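Local atomic coordinates of DNA photolyase (Agrobacterium tumefaciens, PDB entry 4U63), a protein that repairs cyclobutane pyrimidine dimers in ultraviolet-damaged DNA with light, using a flavin (FAD) cofactor and a methenyltetrahydrofolate antenna chromophore. Residues A25-W30 with L44-H49; T114-R119 with R144-Q149; R249-K254 with E427-D432; V347-R352 with R438-L443. All blocks are in the same frame, centred on the assembly; numbering follows the deposited sequence.

Contact 1. Residues A25-W30 with L44-H49; sequences APVIVW and LAAVEH
Val27 and Val29, two residues apart on strand 27-31 and pointing to the same face of the sheet, meet Ala46 and His49 of helix 41-49. The apolar part of the contact centres on the methyl of Ala46. Val29 presses CG2 against Ala46 CB at 3.4 Å, tighter than usual for two carbons, while Val27 brings CG1 to 3.7 Å from the same Ala46 CB. With its CG1 wedged between its own backbone N and carbonyl carbon (chi1 49°), Val27 turns both methyl groups to the helix, and CG1 also rests on the backbone, 3.6 Å from Ala46 O. The small side chain of Ala46 lets the helix come close, the short axes of strand and helix passing 8.8 Å apart and running almost antiparallel at 174°.

A second kind of interaction involves the imidazole of His49. Val27 CB sits over one ring face in a CH-pi contact, 3.9 Å from the ring centroid. At the ring edge, near its plane, Ala25 O approaches His49 CE1 to 3.1 Å, a polarised C-H facing a carbonyl. The ring's rotation is held by hydrogen bonds from outside: His49 NE2 with Asp113 OD1, ND1 with a residue adjoining the segments.

This is the strand-to-helix packing of a beta-alpha-beta unit, in which helix 41-49 connects strand 27-31 to its parallel neighbour 53-59. Strand 114-118 flanks strand 27-31 on its other edge and sends Thr114 and Val116 against Val27 and Val29, while Ile28 points to the far face of the sheet, toward helix 99-110.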
# COMPACT_ATOMS: atom_id res chain seq x y z
N ALA A 25 -21.94 25.85 -16.40
CA ALA A 25 -20.48 25.95 -16.38
C ALA A 25 -19.84 24.55 -16.24
O ALA A 25 -20.47 23.63 -15.72
CB ALA A 25 -20.02 26.83 -15.23
N PRO A 26 -18.60 24.40 -16.72
CA PRO A 26 -17.90 23.15 -16.45
C PRO A 26 -17.56 22.91 -14.98
O PRO A 26 -17.69 23.82 -14.13
CB PRO A 26 -16.60 23.28 -17.27
CG PRO A 26 -16.91 24.29 -18.32
CD PRO A 26 -17.85 25.25 -17.67
N VAL A 27 -17.14 21.69 -14.71
CA VAL A 27 -16.66 21.26 -13.41
C VAL A 27 -15.37 20.46 -13.61
O VAL A 27 -15.30 19.57 -14.47
CB VAL A 27 -17.73 20.44 -12.64
CG1 VAL A 27 -18.32 19.33 -13.51
CG2 VAL A 27 -17.14 19.85 -11.36
N ILE A 28 -14.35 20.79 -12.82
CA ILE A 28 -13.09 20.08 -12.85
C ILE A 28 -13.07 18.99 -11.79
O ILE A 28 -13.42 19.24 -10.63
CB ILE A 28 -11.90 21.05 -12.62
CG1 ILE A 28 -11.83 22.04 -13.79
CG2 ILE A 28 -10.59 20.29 -12.48
CD1 ILE A 28 -11.07 23.29 -13.48
N VAL A 29 -12.67 17.78 -12.19
CA VAL A 29 -12.49 16.67 -11.27
C VAL A 29 -11.01 16.38 -11.20
O VAL A 29 -10.42 15.91 -12.18
CB VAL A 29 -13.22 15.39 -11.73
CG1 VAL A 29 -13.02 14.27 -10.70
CG2 VAL A 29 -14.70 15.65 -11.93
N TRP A 30 -10.41 16.65 -10.05
CA TRP A 30 -8.97 16.44 -9.86
C TRP A 30 -8.73 15.06 -9.23
O TRP A 30 -9.07 14.86 -8.07
CB TRP A 30 -8.39 17.58 -9.01
CG TRP A 30 -6.93 17.42 -8.67
CD1 TRP A 30 -5.99 16.66 -9.35
CD2 TRP A 30 -6.23 18.03 -7.58
NE1 TRP A 30 -4.78 16.77 -8.74
CE2 TRP A 30 -4.89 17.60 -7.65
CE3 TRP A 30 -6.61 18.89 -6.54
CZ2 TRP A 30 -3.92 18.00 -6.73
CZ3 TRP A 30 -5.64 19.29 -5.61
CH2 TRP A 30 -4.31 18.85 -5.72
N LEU A 44 -19.28 11.57 -9.26
CA LEU A 44 -20.75 11.63 -9.23
C LEU A 44 -21.27 13.04 -8.97
O LEU A 44 -22.25 13.47 -9.57
CB LEU A 44 -21.32 10.64 -8.21
CG LEU A 44 -21.12 9.17 -8.59
CD1 LEU A 44 -21.48 8.26 -7.43
CD2 LEU A 44 -21.92 8.78 -9.83
N ALA A 45 -20.59 13.77 -8.08
CA ALA A 45 -20.90 15.18 -7.86
C ALA A 45 -20.74 16.01 -9.14
O ALA A 45 -21.57 16.87 -9.44
CB ALA A 45 -20.02 15.75 -6.76
N ALA A 46 -19.67 15.74 -9.89
CA ALA A 46 -19.44 16.43 -11.17
C ALA A 46 -20.58 16.14 -12.17
O ALA A 46 -21.02 17.03 -12.90
CB ALA A 46 -18.09 16.05 -11.75
N VAL A 47 -21.05 14.90 -12.19
CA VAL A 47 -22.16 14.52 -13.07
C VAL A 47 -23.44 15.24 -12.62
O VAL A 47 -24.17 15.78 -13.45
CB VAL A 47 -22.36 12.99 -13.12
CG1 VAL A 47 -23.64 12.62 -13.86
CG2 VAL A 47 -21.17 12.34 -13.78
N GLU A 48 -23.68 15.27 -11.31
CA GLU A 48 -24.87 15.94 -10.77
C GLU A 48 -24.84 17.44 -11.04
O GLU A 48 -25.87 18.06 -11.30
CB GLU A 48 -24.99 15.67 -9.26
CG GLU A 48 -26.24 16.25 -8.61
CD GLU A 48 -27.54 15.75 -9.22
OE1 GLU A 48 -27.61 14.57 -9.62
OE2 GLU A 48 -28.51 16.53 -9.29
N HIS A 49 -23.64 18.01 -10.96
CA HIS A 49 -23.41 19.43 -11.26
C HIS A 49 -23.89 19.82 -12.67
O HIS A 49 -24.38 20.93 -12.87
CB HIS A 49 -21.91 19.70 -11.12
CG HIS A 49 -21.49 21.09 -11.46
ND1 HIS A 49 -21.34 21.53 -12.76
CD2 HIS A 49 -21.15 22.14 -10.67
CE1 HIS A 49 -20.94 22.79 -12.75
NE2 HIS A 49 -20.83 23.18 -11.50

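Contact 2. Residues T114-R119 with R144-Q149; sequences TVVWNR and RSFSGQ. With SO4 (sulfate ion), chain E; SO4 (sulfate ion), chain D.
Two sulfate ions, probably from the crystallisation liquor, gather around Arg119 and Ser145 where two parallel strands of the Rossmann-like photolyase domain end. Strands 114-118 and 142-146 belong to a beta-alpha-beta unit joined through helix 123-138. Their ladder pairs Val116 with Arg144, Trp117 with Ser145 and Asn118 with Phe146. Arg144 N bonds to Val115 O, Trp117 N to Arg144 O, Phe146 N to Trp117 O and finally Arg119 N to Phe146 O at 2.7 Å.

Arg119 runs extended from CG to NE across the end of strand 142-146, past Ser145 and Phe146. The chain D sulfate receives NH1 and NH2 of its guanidinium, with Arg119 NH2 2.7 Å from O1 of that ion. The chain E sulfate takes Arg119 NH2 and the backbone N of Ser145, and the two ions have further partners among Arg156, Lys133 and Arg137. Such a basic patch suits an anion.

On the side of the sheet carrying Val116 and Asn118, Phe146 turns its ring edge to Val116, with CE1 4.1 Å from CG1. Two waters bridge the loop: one joins Asn118 OD1 to Ser147 O, the other Arg119 O and Phe146 O to Gln149 N. Asn118 ND2 bonds to Asp34 OD2. Arg119 NE lies 3.0 Å from Ser145 OG in a nearly straight hydrogen bond (170°), the hydroxyl oxygen 4° out of the guanidinium plane.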
# COMPACT_ATOMS: atom_id res chain seq x y z
N THR A 114 -16.49 25.10 -10.50
CA THR A 114 -16.34 24.15 -9.42
C THR A 114 -15.13 23.25 -9.64
O THR A 114 -14.84 22.84 -10.78
CB THR A 114 -17.62 23.27 -9.28
OG1 THR A 114 -18.75 24.12 -9.06
CG2 THR A 114 -17.52 22.27 -8.12
N VAL A 115 -14.44 22.95 -8.55
CA VAL A 115 -13.42 21.91 -8.52
C VAL A 115 -13.84 20.91 -7.46
O VAL A 115 -14.18 21.30 -6.35
CB VAL A 115 -12.02 22.44 -8.17
CG1 VAL A 115 -11.01 21.29 -8.21
CG2 VAL A 115 -11.60 23.56 -9.11
N VAL A 116 -13.84 19.63 -7.83
CA VAL A 116 -14.09 18.57 -6.87
C VAL A 116 -12.91 17.60 -6.80
O VAL A 116 -12.16 17.42 -7.77
CB VAL A 116 -15.38 17.78 -7.20
CG1 VAL A 116 -16.59 18.70 -7.12
CG2 VAL A 116 -15.29 17.10 -8.56
N TRP A 117 -12.77 16.99 -5.64
CA TRP A 117 -11.83 15.91 -5.44
C TRP A 117 -12.26 14.98 -4.31
O TRP A 117 -13.09 15.33 -3.48
CB TRP A 117 -10.40 16.44 -5.19
CG TRP A 117 -10.19 17.32 -3.95
CD1 TRP A 117 -10.22 16.93 -2.63
CD2 TRP A 117 -9.84 18.71 -3.94
NE1 TRP A 117 -9.94 18.00 -1.81
CE2 TRP A 117 -9.70 19.11 -2.59
CE3 TRP A 117 -9.64 19.67 -4.95
CZ2 TRP A 117 -9.37 20.42 -2.22
CZ3 TRP A 117 -9.31 20.97 -4.58
CH2 TRP A 117 -9.18 21.34 -3.22
N ASN A 118 -11.68 13.79 -4.31
CA ASN A 118 -11.84 12.87 -3.21
C ASN A 118 -10.77 13.15 -2.17
O ASN A 118 -9.59 13.31 -2.50
CB ASN A 118 -11.76 11.44 -3.72
CG ASN A 118 -12.94 11.10 -4.60
OD1 ASN A 118 -14.09 11.26 -4.19
ND2 ASN A 118 -12.67 10.66 -5.82
N ARG A 119 -11.21 13.20 -0.92
CA ARG A 119 -10.31 13.47 0.19
C ARG A 119 -9.20 12.44 0.25
O ARG A 119 -9.41 11.25 -0.09
CB ARG A 119 -11.07 13.46 1.52
CG ARG A 119 -12.04 14.60 1.66
CD ARG A 119 -12.97 14.38 2.84
NE ARG A 119 -14.06 15.34 2.78
CZ ARG A 119 -15.24 15.19 3.39
NH1 ARG A 119 -15.51 14.10 4.11
NH2 ARG A 119 -16.16 16.14 3.26
N ARG A 144 -15.39 21.29 -3.49
CA ARG A 144 -16.03 20.26 -2.68
C ARG A 144 -15.16 19.01 -2.66
O ARG A 144 -14.67 18.57 -3.71
CB ARG A 144 -17.42 19.95 -3.23
CG ARG A 144 -18.33 21.16 -3.33
CD ARG A 144 -19.55 20.88 -4.18
NE ARG A 144 -20.38 19.83 -3.59
CZ ARG A 144 -21.30 19.12 -4.24
NH1 ARG A 144 -21.53 19.33 -5.54
NH2 ARG A 144 -22.00 18.19 -3.60
N SER A 145 -14.99 18.43 -1.47
CA SER A 145 -14.21 17.20 -1.28
C SER A 145 -15.08 16.09 -0.71
O SER A 145 -16.06 16.37 -0.01
CB SER A 145 -13.03 17.45 -0.35
OG SER A 145 -13.45 17.65 0.98
N PHE A 146 -14.72 14.84 -1.01
CA PHE A 146 -15.60 13.70 -0.70
C PHE A 146 -14.89 12.53 -0.05
O PHE A 146 -13.70 12.27 -0.30
CB PHE A 146 -16.31 13.22 -1.97
CG PHE A 146 -17.20 14.27 -2.57
CD1 PHE A 146 -16.68 15.22 -3.43
CD2 PHE A 146 -18.55 14.34 -2.23
CE1 PHE A 146 -17.49 16.21 -3.97
CE2 PHE A 146 -19.36 15.33 -2.77
CZ PHE A 146 -18.83 16.27 -3.64
N SER A 147 -15.64 11.83 0.79
CA SER A 147 -15.18 10.60 1.43
C SER A 147 -15.10 9.48 0.40
O SER A 147 -15.66 9.59 -0.69
CB SER A 147 -16.12 10.20 2.56
OG SER A 147 -17.41 9.87 2.07
N GLY A 148 -14.42 8.39 0.78
CA GLY A 148 -14.28 7.23 -0.09
C GLY A 148 -13.03 6.41 0.17
O GLY A 148 -13.07 5.19 0.10
N GLN A 149 -11.91 7.08 0.48
CA GLN A 149 -10.65 6.39 0.70
C GLN A 149 -10.70 5.46 1.92
O GLN A 149 -10.09 4.39 1.90
CB GLN A 149 -9.50 7.40 0.87
CG GLN A 149 -8.13 6.74 1.04
CD GLN A 149 -7.03 7.74 1.32
OE1 GLN A 149 -7.28 8.87 1.67
NE2 GLN A 149 -5.78 7.31 1.17
S SO4 E . -15.77 20.11 1.85
O1 SO4 E . -15.92 21.44 2.47
O2 SO4 E . -16.52 20.03 0.58
O3 SO4 E . -14.33 19.90 1.60
O4 SO4 E . -16.29 19.07 2.76
S SO4 D . -19.23 14.91 4.84
O1 SO4 D . -18.44 16.15 4.70
O2 SO4 D . -20.45 15.02 4.02
O3 SO4 D . -19.60 14.74 6.25
O4 SO4 D . -18.43 13.75 4.39
O HOH W 1 -15.42 8.83 -3.37
O HOH W 2 -11.82 9.94 -0.26

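Contact 3. Residues R249-K254 with E427-D432; sequences RDFPAK and EKFDGD
Lys428, in the last turn of helix 422-429, meets residues 249-254 through its carbonyl: Lys428 O is 3.9 Å from Phe251 CE1, near the plane of the phenyl ring. Phe429 carries most of the contact. Its ring packs along Asp250, with CE1 3.8 Å from Asp250 CB, and CD1 comes to 3.3 Å from Asp250 O. Phe429 O meets the edge of the Phe251 ring, 3.3 Å from CD1, while Pro252 CD lies at the same distance from that oxygen. Phe251 CG stands anti to its carbonyl carbon (chi1 -58°), turning the ring edge to the carbonyls at the helix end.

At Asp430 the chain leaves the helix. Its OD1 lies 3.7 Å from Ala253 CB and shares a water with Phe429 O and Ala253 N, the water accepting from the amide and donating to both oxygens. The carboxylate is also held by the backbone N atoms of Tyr435 and Val436, at the start of helix 434-439.

The 251-254 type I turn is thus tied to the helix end by one water and by C-H groups facing carbonyls. Asp250 O, buried with no hydrogen-bonding partner in the model, has as its nearest neighbour across the contact Phe429 CD1, at most a weakly polar C-H.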
# COMPACT_ATOMS: atom_id res chain seq x y z
N ARG A 249 -3.91 -17.67 5.26
CA ARG A 249 -3.20 -16.41 5.12
C ARG A 249 -1.84 -16.35 5.82
O ARG A 249 -1.03 -15.51 5.46
CB ARG A 249 -4.07 -15.23 5.58
CG ARG A 249 -4.42 -15.23 7.06
CD ARG A 249 -5.33 -14.06 7.39
NE ARG A 249 -4.57 -12.82 7.46
CZ ARG A 249 -3.83 -12.45 8.52
NH1 ARG A 249 -3.75 -13.22 9.61
NH2 ARG A 249 -3.18 -11.29 8.48
N ASP A 250 -1.59 -17.23 6.80
CA ASP A 250 -0.31 -17.24 7.54
C ASP A 250 0.84 -17.90 6.79
O ASP A 250 2.01 -17.76 7.19
CB ASP A 250 -0.48 -17.94 8.90
CG ASP A 250 -1.33 -17.16 9.89
OD1 ASP A 250 -1.29 -15.91 9.87
OD2 ASP A 250 -2.05 -17.80 10.70
N PHE A 251 0.53 -18.63 5.72
CA PHE A 251 1.48 -19.50 5.05
C PHE A 251 1.87 -18.93 3.68
O PHE A 251 1.08 -19.01 2.74
CB PHE A 251 0.87 -20.89 4.94
CG PHE A 251 0.50 -21.48 6.27
CD1 PHE A 251 1.46 -22.07 7.08
CD2 PHE A 251 -0.82 -21.43 6.73
CE1 PHE A 251 1.13 -22.60 8.31
CE2 PHE A 251 -1.15 -21.96 7.96
CZ PHE A 251 -0.18 -22.55 8.75
N PRO A 252 3.09 -18.36 3.56
CA PRO A 252 3.45 -17.63 2.34
C PRO A 252 3.50 -18.44 1.06
O PRO A 252 3.38 -17.85 -0.01
CB PRO A 252 4.84 -17.05 2.66
CG PRO A 252 5.37 -17.90 3.74
CD PRO A 252 4.18 -18.30 4.55
N ALA A 253 3.68 -19.75 1.15
CA ALA A 253 3.66 -20.61 -0.05
C ALA A 253 2.27 -20.66 -0.66
O ALA A 253 2.13 -20.95 -1.86
CB ALA A 253 4.14 -22.01 0.30
N LYS A 254 1.25 -20.40 0.15
CA LYS A 254 -0.13 -20.51 -0.32
C LYS A 254 -0.64 -19.21 -0.89
O LYS A 254 -0.49 -18.16 -0.26
CB LYS A 254 -1.03 -20.94 0.83
CG LYS A 254 -0.63 -22.28 1.39
CD LYS A 254 -1.55 -22.76 2.50
CE LYS A 254 -1.11 -24.14 2.97
NZ LYS A 254 -1.74 -24.51 4.25
N GLU A 427 10.34 -22.55 9.42
CA GLU A 427 9.86 -23.92 9.60
C GLU A 427 8.40 -23.98 10.07
O GLU A 427 7.68 -24.93 9.74
CB GLU A 427 10.79 -24.68 10.57
CG GLU A 427 12.14 -24.98 9.93
CD GLU A 427 13.20 -25.52 10.89
OE1 GLU A 427 12.98 -25.57 12.11
OE2 GLU A 427 14.27 -25.91 10.39
N LYS A 428 7.95 -22.98 10.82
CA LYS A 428 6.57 -22.92 11.30
C LYS A 428 5.58 -22.58 10.18
O LYS A 428 4.55 -23.25 10.03
CB LYS A 428 6.45 -21.88 12.42
CG LYS A 428 5.07 -21.77 13.06
CD LYS A 428 5.07 -20.75 14.18
CE LYS A 428 3.72 -20.68 14.88
NZ LYS A 428 3.70 -19.64 15.94
N PHE A 429 5.89 -21.54 9.42
CA PHE A 429 4.98 -21.01 8.39
C PHE A 429 5.28 -21.49 6.96
O PHE A 429 4.48 -21.23 6.06
CB PHE A 429 4.96 -19.47 8.46
CG PHE A 429 4.39 -18.93 9.76
CD1 PHE A 429 3.04 -19.10 10.05
CD2 PHE A 429 5.19 -18.28 10.68
CE1 PHE A 429 2.50 -18.61 11.24
CE2 PHE A 429 4.66 -17.79 11.87
CZ PHE A 429 3.31 -17.95 12.15
N ASP A 430 6.41 -22.19 6.76
CA ASP A 430 6.79 -22.74 5.46
C ASP A 430 7.50 -24.10 5.63
O ASP A 430 8.60 -24.34 5.13
CB ASP A 430 7.70 -21.73 4.73
CG ASP A 430 7.97 -22.10 3.28
OD1 ASP A 430 7.03 -22.53 2.57
OD2 ASP A 430 9.13 -21.94 2.83
N GLY A 431 6.82 -25.01 6.34
CA GLY A 431 7.42 -26.28 6.77
C GLY A 431 8.04 -27.13 5.68
O GLY A 431 9.13 -27.67 5.85
N ASP A 432 7.35 -27.24 4.55
CA ASP A 432 7.86 -28.02 3.42
C ASP A 432 8.88 -27.26 2.58
O ASP A 432 9.53 -27.85 1.73
CB ASP A 432 6.71 -28.52 2.54
CG ASP A 432 5.81 -29.52 3.27
OD1 ASP A 432 6.23 -30.10 4.29
OD2 ASP A 432 4.67 -29.72 2.81
O HOH W 3 4.48 -21.50 3.45

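Contact 4. Residues V347-R352 with R438-L443; sequences VDAGMR and RFVPEL
Arg352 and Glu442 form the salt bridge that dominates this contact. Arg352 NH1 donates to Glu442 OE2 at 2.8 Å, almost straight (173°). The oxygen lies close to the guanidinium plane and is approached on its syn side but tilted out of the carboxylate plane, with the carboxylate turned 36° against the guanidinium. A water completes the link, accepting from Arg352 NH2 and donating to Glu442 OE2 at 2.6 Å, which gives that oxygen two donors. The two side chains arrive from opposite directions: Arg352 stretches out from the helix, extended from CG to NE, whereas Glu442 folds back through a bend at chi2 (-94°). Arg352 NH2 is also bound to Gly340 O, which helps to fix the guanidinium's rotation.

Closer to the backbone, Arg352 lays its CD 3.3 Å from Phe439 O, the carbonyl at the end of helix 434-439. The Val440 side chain crosses the arginine at about a right angle and places CG1 over one guanidinium face, 3.7 Å from NH1. Its other methyl, CG2, is turned to the helix and reaches Ala349 CB at 3.9 Å.

The innermost packing pairs Ala349 with Phe439, whose CB atoms are 4.0 Å apart. Phe439 CB also leans on Ala349 O at 3.6 Å, and the phenyl ring continues along helix 345-357 to Gln353 and Gln356.

The contact therefore seats the end of helix 434-439 and the following 3-10 turn on helix 345-357, in the helical FAD-binding region. Helix 362-375 packs against Val347 and Met351 of that helix, and the loop carrying Tyr473 borders Val440.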
# COMPACT_ATOMS: atom_id res chain seq x y z
N VAL A 347 14.13 -15.15 4.95
CA VAL A 347 14.36 -13.71 4.79
C VAL A 347 14.71 -13.43 3.34
O VAL A 347 14.14 -12.54 2.70
CB VAL A 347 15.49 -13.22 5.72
CG1 VAL A 347 15.88 -11.77 5.43
CG2 VAL A 347 15.08 -13.39 7.18
N ASP A 348 15.64 -14.21 2.81
CA ASP A 348 16.07 -14.05 1.42
C ASP A 348 14.94 -14.25 0.42
O ASP A 348 14.80 -13.48 -0.53
CB ASP A 348 17.27 -14.94 1.14
CG ASP A 348 18.51 -14.50 1.93
OD1 ASP A 348 18.51 -13.36 2.46
OD2 ASP A 348 19.47 -15.28 2.03
N ALA A 349 14.12 -15.27 0.65
CA ALA A 349 12.94 -15.49 -0.18
C ALA A 349 12.04 -14.25 -0.24
O ALA A 349 11.64 -13.83 -1.31
CB ALA A 349 12.17 -16.71 0.31
N GLY A 350 11.74 -13.67 0.93
CA GLY A 350 10.93 -12.46 0.99
C GLY A 350 11.50 -11.29 0.22
O GLY A 350 10.80 -10.65 -0.58
N MET A 351 12.79 -11.02 0.43
CA MET A 351 13.42 -9.87 -0.22
C MET A 351 13.50 -10.07 -1.73
O MET A 351 13.37 -9.12 -2.50
CB MET A 351 14.79 -9.59 0.39
CG MET A 351 14.76 -9.31 1.89
SD MET A 351 13.58 -8.04 2.40
CE MET A 351 14.33 -6.59 1.68
N ARG A 352 13.67 -11.32 -2.16
CA ARG A 352 13.70 -11.64 -3.59
C ARG A 352 12.31 -11.59 -4.22
O ARG A 352 12.15 -11.13 -5.35
CB ARG A 352 14.36 -12.99 -3.83
CG ARG A 352 15.83 -12.95 -3.45
CD ARG A 352 16.46 -14.31 -3.64
NE ARG A 352 17.74 -14.43 -2.94
CZ ARG A 352 18.64 -15.37 -3.17
NH1 ARG A 352 18.43 -16.30 -4.11
NH2 ARG A 352 19.77 -15.40 -2.46
N ARG A 438 10.68 -21.53 -4.16
CA ARG A 438 10.16 -20.67 -5.22
C ARG A 438 11.06 -19.48 -5.48
O ARG A 438 11.36 -19.16 -6.63
CB ARG A 438 8.76 -20.18 -4.85
CG ARG A 438 8.08 -19.28 -5.88
CD ARG A 438 6.63 -19.07 -5.50
NE ARG A 438 5.91 -20.35 -5.53
CZ ARG A 438 4.90 -20.70 -4.73
NH1 ARG A 438 4.45 -19.89 -3.77
NH2 ARG A 438 4.35 -21.91 -4.88
N PHE A 439 11.51 -18.84 -4.40
CA PHE A 439 12.33 -17.62 -4.52
C PHE A 439 13.82 -17.77 -4.27
O PHE A 439 14.58 -16.85 -4.57
CB PHE A 439 11.72 -16.55 -3.62
CG PHE A 439 10.34 -16.14 -4.05
CD1 PHE A 439 10.17 -15.38 -5.19
CD2 PHE A 439 9.22 -16.54 -3.34
CE1 PHE A 439 8.91 -15.01 -5.62
CE2 PHE A 439 7.95 -16.18 -3.76
CZ PHE A 439 7.79 -15.41 -4.90
N VAL A 440 14.24 -18.91 -3.74
CA VAL A 440 15.65 -19.25 -3.58
C VAL A 440 15.83 -20.63 -4.25
O VAL A 440 16.08 -21.64 -3.56
CB VAL A 440 16.08 -19.25 -2.09
CG1 VAL A 440 17.59 -19.25 -1.98
CG2 VAL A 440 15.49 -18.04 -1.35
N PRO A 441 15.68 -20.69 -5.60
CA PRO A 441 15.70 -21.96 -6.33
C PRO A 441 17.02 -22.72 -6.25
O PRO A 441 17.03 -23.92 -6.46
CB PRO A 441 15.40 -21.54 -7.77
CG PRO A 441 15.91 -20.15 -7.86
CD PRO A 441 15.54 -19.55 -6.53
N GLU A 442 18.12 -22.04 -5.95
CA GLU A 442 19.39 -22.73 -5.71
C GLU A 442 19.35 -23.71 -4.52
O GLU A 442 20.21 -24.58 -4.42
CB GLU A 442 20.53 -21.74 -5.52
CG GLU A 442 20.37 -20.79 -4.34
CD GLU A 442 19.74 -19.48 -4.73
OE1 GLU A 442 18.67 -19.50 -5.38
OE2 GLU A 442 20.30 -18.42 -4.38
N LEU A 443 18.38 -23.55 -3.62
CA LEU A 443 18.16 -24.50 -2.53
C LEU A 443 17.10 -25.60 -2.84
O LEU A 443 16.79 -26.40 -1.97
CB LEU A 443 17.77 -23.73 -1.25
CG LEU A 443 18.79 -22.69 -0.80
CD1 LEU A 443 18.31 -21.97 0.45
CD2 LEU A 443 20.15 -23.32 -0.56
O HOH W 4 22.27 -16.87 -3.62

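Overall arrangement
Starting from the N terminus, contact 1 closes the short excursion from strand 27-31 into helix 41-49, and contact 2 follows in series, closing the crossover from strand 114-118 to strand 142-146. They share one parallel sheet, in which Ile28 and Val116 link neighbouring strands. On the opposite side of the chain's centre, contact 3 brings the loop after helix 245-248 to the end of helix 422-429, and contact 4 brings helix 345-357 to the end of helix 434-439, each across a long, mostly helical span. They cross, since 347-352 falls between the halves of contact 3 and 438-443 comes after both. Ala253 O probably accepts a hydrogen bond from Arg438 NH1, joining them in the helical part.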